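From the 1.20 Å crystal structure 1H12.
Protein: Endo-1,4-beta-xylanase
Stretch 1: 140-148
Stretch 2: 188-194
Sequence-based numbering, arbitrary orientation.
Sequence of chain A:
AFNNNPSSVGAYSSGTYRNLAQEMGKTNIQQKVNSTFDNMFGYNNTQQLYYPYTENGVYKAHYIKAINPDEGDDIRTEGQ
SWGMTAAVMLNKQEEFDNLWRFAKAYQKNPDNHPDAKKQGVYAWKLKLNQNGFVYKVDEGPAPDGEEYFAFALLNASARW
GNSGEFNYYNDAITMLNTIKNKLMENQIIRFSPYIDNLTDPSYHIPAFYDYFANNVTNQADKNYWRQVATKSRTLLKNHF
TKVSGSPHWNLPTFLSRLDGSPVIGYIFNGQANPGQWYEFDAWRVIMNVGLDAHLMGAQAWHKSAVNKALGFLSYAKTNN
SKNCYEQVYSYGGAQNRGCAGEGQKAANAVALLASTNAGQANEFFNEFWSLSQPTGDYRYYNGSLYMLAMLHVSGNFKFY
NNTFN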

# COMPACT_ATOMS: atom_id res chain seq x y z
N GLY A 140 -9.15 -7.91 -14.63
CA GLY A 140 -9.75 -7.55 -13.37
C GLY A 140 -8.80 -6.64 -12.55
O GLY A 140 -7.58 -6.72 -12.71
N PRO A 141 -9.35 -5.81 -11.69
CA PRO A 141 -8.55 -4.87 -10.91
C PRO A 141 -8.01 -5.47 -9.62
O PRO A 141 -8.47 -6.49 -9.13
CB PRO A 141 -9.54 -3.76 -10.60
CG PRO A 141 -10.86 -4.51 -10.40
CD PRO A 141 -10.82 -5.62 -11.45
N ALA A 142 -7.03 -4.77 -9.06
CA ALA A 142 -6.58 -4.94 -7.67
C ALA A 142 -6.87 -3.56 -7.04
O ALA A 142 -6.05 -2.66 -7.18
CB ALA A 142 -5.13 -5.29 -7.56
N PRO A 143 -8.06 -3.38 -6.44
CA PRO A 143 -8.54 -2.01 -6.17
C PRO A 143 -7.71 -1.08 -5.34
O PRO A 143 -7.91 0.13 -5.45
CB PRO A 143 -9.91 -2.26 -5.59
CG PRO A 143 -10.41 -3.50 -6.33
CD PRO A 143 -9.17 -4.36 -6.38
N ASP A 144 -6.79 -1.56 -4.49
CA ASP A 144 -5.89 -0.63 -3.86
C ASP A 144 -4.93 0.05 -4.81
O ASP A 144 -4.41 1.11 -4.49
CB ASP A 144 -5.19 -1.21 -2.65
CG ASP A 144 -4.22 -2.34 -2.92
OD1 ASP A 144 -4.44 -3.07 -3.95
OD2 ASP A 144 -3.28 -2.53 -2.13
N GLY A 145 -4.70 -0.52 -6.00
CA GLY A 145 -3.96 0.18 -7.03
C GLY A 145 -4.67 1.47 -7.43
O GLY A 145 -4.06 2.54 -7.39
N GLU A 146 -5.95 1.39 -7.77
CA GLU A 146 -6.71 2.59 -8.09
C GLU A 146 -6.71 3.57 -6.91
O GLU A 146 -6.60 4.78 -7.14
CB GLU A 146 -8.16 2.24 -8.47
CG GLU A 146 -8.34 1.62 -9.84
CD GLU A 146 -8.11 0.12 -10.00
OE1 GLU A 146 -7.46 -0.49 -9.11
OE2 GLU A 146 -8.60 -0.42 -11.01
N GLU A 147 -6.82 3.07 -5.68
CA GLU A 147 -6.75 3.96 -4.54
C GLU A 147 -5.46 4.76 -4.50
O GLU A 147 -5.46 5.98 -4.30
CB GLU A 147 -6.93 3.19 -3.22
CG GLU A 147 -8.28 2.53 -3.06
CD GLU A 147 -8.48 1.88 -1.73
OE1 GLU A 147 -7.54 1.08 -1.36
OE2 GLU A 147 -9.47 2.11 -1.04
N TYR A 148 -4.32 4.07 -4.65
CA TYR A 148 -3.03 4.74 -4.66
C TYR A 148 -2.87 5.63 -5.88
O TYR A 148 -2.26 6.70 -5.79
CB TYR A 148 -1.87 3.76 -4.52
CG TYR A 148 -1.47 3.42 -3.11
CD1 TYR A 148 -0.52 4.18 -2.46
CD2 TYR A 148 -2.02 2.34 -2.44
CE1 TYR A 148 -0.07 3.84 -1.22
CE2 TYR A 148 -1.60 2.02 -1.15
CZ TYR A 148 -0.60 2.78 -0.55
OH TYR A 148 -0.12 2.46 0.70
N ILE A 188 -17.54 0.57 1.15
CA ILE A 188 -16.39 -0.23 1.54
C ILE A 188 -15.71 -0.73 0.26
O ILE A 188 -16.34 -1.31 -0.64
CB ILE A 188 -16.78 -1.41 2.42
CG1 ILE A 188 -17.30 -0.85 3.79
CG2 ILE A 188 -15.60 -2.31 2.66
CD1 ILE A 188 -17.84 -1.84 4.66
N ILE A 189 -14.39 -0.54 0.20
CA ILE A 189 -13.63 -0.97 -0.98
C ILE A 189 -13.81 -2.45 -1.23
O ILE A 189 -13.72 -3.29 -0.34
CB ILE A 189 -12.15 -0.55 -0.81
CG1 ILE A 189 -11.38 -0.66 -2.12
CG2 ILE A 189 -11.47 -1.28 0.32
CD1 ILE A 189 -11.69 0.38 -3.15
N ARG A 190 -14.06 -2.79 -2.49
CA ARG A 190 -14.22 -4.16 -2.90
C ARG A 190 -12.85 -4.85 -3.08
O ARG A 190 -11.88 -4.27 -3.51
CB ARG A 190 -14.93 -4.20 -4.25
CG ARG A 190 -16.42 -3.91 -4.17
CD ARG A 190 -17.05 -3.88 -5.55
NE ARG A 190 -18.50 -3.85 -5.54
CZ ARG A 190 -19.29 -4.88 -5.35
NH1 ARG A 190 -18.81 -6.10 -5.22
NH2 ARG A 190 -20.60 -4.72 -5.27
N PHE A 191 -12.88 -6.17 -2.80
CA PHE A 191 -11.87 -7.03 -3.37
C PHE A 191 -12.09 -7.27 -4.85
O PHE A 191 -11.13 -7.32 -5.63
CB PHE A 191 -11.82 -8.36 -2.61
CG PHE A 191 -10.76 -9.29 -3.15
CD1 PHE A 191 -9.44 -9.06 -2.90
CD2 PHE A 191 -11.12 -10.40 -3.90
CE1 PHE A 191 -8.48 -9.92 -3.38
CE2 PHE A 191 -10.16 -11.22 -4.42
CZ PHE A 191 -8.85 -11.00 -4.12
N SER A 192 -13.35 -7.44 -5.26
CA SER A 192 -13.69 -7.73 -6.64
C SER A 192 -15.02 -7.11 -7.03
O SER A 192 -15.98 -7.20 -6.27
CB SER A 192 -13.81 -9.24 -6.83
OG SER A 192 -14.31 -9.58 -8.14
N PRO A 193 -15.13 -6.58 -8.23
CA PRO A 193 -16.44 -6.19 -8.75
C PRO A 193 -17.46 -7.33 -8.80
O PRO A 193 -18.65 -7.08 -8.89
CB PRO A 193 -16.14 -5.73 -10.19
CG PRO A 193 -14.76 -5.24 -10.11
CD PRO A 193 -14.07 -6.21 -9.19
N TYR A 194 -16.98 -8.57 -8.83
CA TYR A 194 -17.79 -9.75 -9.12
C TYR A 194 -18.21 -10.52 -7.89
O TYR A 194 -18.90 -11.54 -8.02
CB TYR A 194 -17.07 -10.65 -10.08
CG TYR A 194 -16.68 -9.98 -11.37
CD1 TYR A 194 -17.58 -9.73 -12.38
CD2 TYR A 194 -15.39 -9.50 -11.54
CE1 TYR A 194 -17.25 -9.05 -13.50
CE2 TYR A 194 -15.02 -8.81 -12.66
CZ TYR A 194 -15.95 -8.59 -13.65
OH TYR A 194 -15.58 -7.91 -14.79
O HOH W 1 -10.82 -7.55 -8.40

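No direct hydrogen bond joins these two stretches. They are held by packing of prolines and an isoleucine, and by one bridging water. The contact is small: 282 Å² is buried, counting both sides.

Pro143 is the centre of it. Its CA-to-CB bond points toward the other stretch. The ring is puckered C-gamma exo. Its CB is 4.0 Å from Ile189 CD1, its CG is 3.3 Å from Arg190 O, and its CD is 3.6 Å from Phe191 O. One compact ring thus meets three successive residues. Proline suits this place because its phi of -58° is compatible with the helix. Its ring also leaves no backbone N-H, and the first turn of a helix does not need that group for the i to i-4 pattern. Pro143 O accepts from Glu147 N at 3.1 Å.

The cost falls on Arg190 O. The contact buries it, and it has no hydrogen-bond partner in the model; its near neighbour is the carbon Pro143 CG.

The CA-to-CB bond of Ile189 points toward stretch 1. Its chi1 is t (-166°) and its chi2 is p (73°). In this conformation CD1 lies 4.0 Å from Pro143 CB and 3.5 Å from Glu147 OE2. The second approach is a packing contact. Glu147 OE2 has its hydrogen bond elsewhere in the structure, so the carboxylate can border a methyl group without being left unpaired. Glu147 is extended at chi2 (t, -175°) after an m chi1.

A separate proline pair lies nearer the start of stretch 1. Pro141 CG is 3.8 Å from Pro193 CD. Both CA-to-CB bonds point sideways. Pro141 is C-gamma endo and Pro193 is C-gamma exo.

Beside these contacts, two carbonyls approach each other. Pro141 O and Phe191 O are 4.5 Å apart and both are acceptors, so they cannot bond directly. Water 1 donates to both, at 2.7 Å from its O to Pro141 O and 2.8 Å to Phe191 O.

Two side-chain hydrogen bonds lie within stretch 2. The end of Arg190 leads away, with chi2 and chi3 both t, and NH1 donates to Ser192 O at 3.2 Å. The CA-to-CB bond of Ser192 points away. Its chi1 is t (173°), and Ser192 OG accepts from Tyr194 N at 2.9 Å. The CA-to-CB bond of Phe191 points away, and its carbonyl makes the contact.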